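Local structure of putative protein (Aquifex aeolicus, 1T6T) at residues Glu4-Asn7 with Leu8-Ile12. The protein is of unknown function but carries a Toprim domain related to that of RNase M5-like proteins, so it may act on nucleic acids. Sequence-based numbering, arbitrary orientation.
Sequences EPRN and LSEWI
The carboxylate of E10 meets the R6 guanidinium at the guanidinium's edge, close to its plane, the two groups only 19° apart. The grip is side-on: NH2 of R6 lies 2.8 Å from OE2 of E10, a salt bridge, while NE of R6 reaches OE1 of E10 at 3.1 Å, each on the syn side but nearly 30° out of the carboxylate plane. OE1 of E10 also accepts from the backbone N of R6, 2.6 Å away, so two donors pin this oxygen and hold the carboxylate in place. Glutamate suits the site, its extended chain spanning from the helix's first turn back to the residue before the N-cap.

N7 is that N-cap. With CG between its backbone N and carbonyl carbon (chi1 50°), asparagine's short side chain reaches a first-turn amide: OD1 of N7 accepts from N of E10 at 2.8 Å. The first helical bond follows, W11 N to N7 O at 3.0 Å. CB of P5 packs 4.1 Å from CB of W11, a place suited to an apolar ring, since both residues rest on F100 of helix 96-101. NE1 of W11 bonds F97 O, fastening the start of helix 8-18 to that helix near the chain's surface.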
loop_
_atom_site.group_PDB
_atom_site.type_symbol
_atom_site.label_atom_id
_atom_site.label_comp_id
_atom_site.label_asym_id
_atom_site.label_seq_id
_atom_site.Cartn_x
_atom_site.Cartn_y
_atom_site.Cartn_z
ATOM N N GLU B 4 -3.246 -12.420 -26.253
ATOM C CA GLU B 4 -2.225 -13.176 -26.967
ATOM C C GLU B 4 -1.718 -14.369 -26.156
ATOM O O GLU B 4 -1.717 -15.498 -26.647
ATOM C CB GLU B 4 -1.053 -12.261 -27.342
ATOM C CG GLU B 4 0.139 -12.986 -27.953
ATOM C CD GLU B 4 -0.213 -13.728 -29.230
ATOM O OE1 GLU B 4 0.671 -14.423 -29.776
ATOM O OE2 GLU B 4 -1.370 -13.614 -29.690
ATOM N N PRO B 5 -1.275 -14.137 -24.907
ATOM C CA PRO B 5 -0.779 -15.242 -24.080
ATOM C C PRO B 5 -1.862 -16.290 -23.826
ATOM O O PRO B 5 -3.005 -15.946 -23.539
ATOM C CB PRO B 5 -0.351 -14.543 -22.791
ATOM C CG PRO B 5 0.038 -13.183 -23.260
ATOM C CD PRO B 5 -1.072 -12.849 -24.223
ATOM N N ARG B 6 -1.497 -17.563 -23.924
ATOM C CA ARG B 6 -2.453 -18.642 -23.703
ATOM C C ARG B 6 -2.444 -19.116 -22.252
ATOM O O ARG B 6 -3.416 -19.704 -21.773
ATOM C CB ARG B 6 -2.144 -19.809 -24.643
ATOM C CG ARG B 6 -2.316 -19.459 -26.116
ATOM C CD ARG B 6 -1.861 -20.592 -27.021
ATOM N NE ARG B 6 -0.438 -20.873 -26.862
ATOM C CZ ARG B 6 0.234 -21.765 -27.582
ATOM N NH1 ARG B 6 -0.389 -22.469 -28.518
ATOM N NH2 ARG B 6 1.530 -21.948 -27.370
ATOM N N ASN B 7 -1.345 -18.856 -21.553
ATOM C CA ASN B 7 -1.215 -19.249 -20.156
ATOM C C ASN B 7 -0.332 -18.259 -19.400
ATOM O O ASN B 7 0.190 -17.308 -19.987
ATOM C CB ASN B 7 -0.631 -20.660 -20.054
ATOM C CG ASN B 7 0.613 -20.839 -20.896
ATOM O OD1 ASN B 7 1.610 -20.144 -20.708
ATOM N ND2 ASN B 7 0.561 -21.778 -21.834
ATOM N N LEU B 8 -0.174 -18.484 -18.099
ATOM C CA LEU B 8 0.634 -17.605 -17.264
ATOM C C LEU B 8 2.086 -17.596 -17.724
ATOM O O LEU B 8 2.749 -16.558 -17.697
ATOM C CB LEU B 8 0.558 -18.049 -15.800
ATOM C CG LEU B 8 1.214 -17.133 -14.762
ATOM C CD1 LEU B 8 0.499 -15.783 -14.736
ATOM C CD2 LEU B 8 1.151 -17.789 -13.392
ATOM N N SER B 9 2.577 -18.755 -18.149
ATOM C CA SER B 9 3.951 -18.870 -18.619
ATOM C C SER B 9 4.213 -17.939 -19.800
ATOM O O SER B 9 5.226 -17.239 -19.832
ATOM C CB SER B 9 4.251 -20.314 -19.029
ATOM O OG SER B 9 5.533 -20.411 -19.625
ATOM N N GLU B 10 3.303 -17.932 -20.770
ATOM C CA GLU B 10 3.467 -17.074 -21.936
ATOM C C GLU B 10 3.278 -15.609 -21.554
ATOM O O GLU B 10 3.889 -14.722 -22.145
ATOM C CB GLU B 10 2.471 -17.457 -23.035
ATOM C CG GLU B 10 2.595 -18.901 -23.508
ATOM C CD GLU B 10 1.818 -19.169 -24.786
ATOM O OE1 GLU B 10 0.667 -18.697 -24.901
ATOM O OE2 GLU B 10 2.356 -19.863 -25.676
ATOM N N TRP B 11 2.424 -15.365 -20.563
ATOM C CA TRP B 11 2.155 -14.009 -20.083
ATOM C C TRP B 11 3.449 -13.446 -19.486
ATOM O O TRP B 11 3.834 -12.305 -19.748
ATOM C CB TRP B 11 1.054 -14.053 -19.018
ATOM C CG TRP B 11 0.666 -12.722 -18.452
ATOM C CD1 TRP B 11 -0.262 -11.850 -18.949
ATOM C CD2 TRP B 11 1.182 -12.124 -17.260
ATOM N NE1 TRP B 11 -0.361 -10.745 -18.132
ATOM C CE2 TRP B 11 0.516 -10.888 -17.088
ATOM C CE3 TRP B 11 2.141 -12.511 -16.317
ATOM C CZ2 TRP B 11 0.779 -10.039 -16.010
ATOM C CZ3 TRP B 11 2.404 -11.662 -15.243
ATOM C CH2 TRP B 11 1.722 -10.442 -15.101
ATOM N N ILE B 12 4.123 -14.266 -18.689
ATOM C CA ILE B 12 5.377 -13.866 -18.062
ATOM C C ILE B 12 6.456 -13.608 -19.114
ATOM O O ILE B 12 7.241 -12.670 -18.992
ATOM C CB ILE B 12 5.863 -14.948 -17.071
ATOM C CG1 ILE B 12 4.930 -14.983 -15.857
ATOM C CG2 ILE B 12 7.294 -14.668 -16.641
ATOM C CD1 ILE B 12 5.267 -16.048 -14.836
#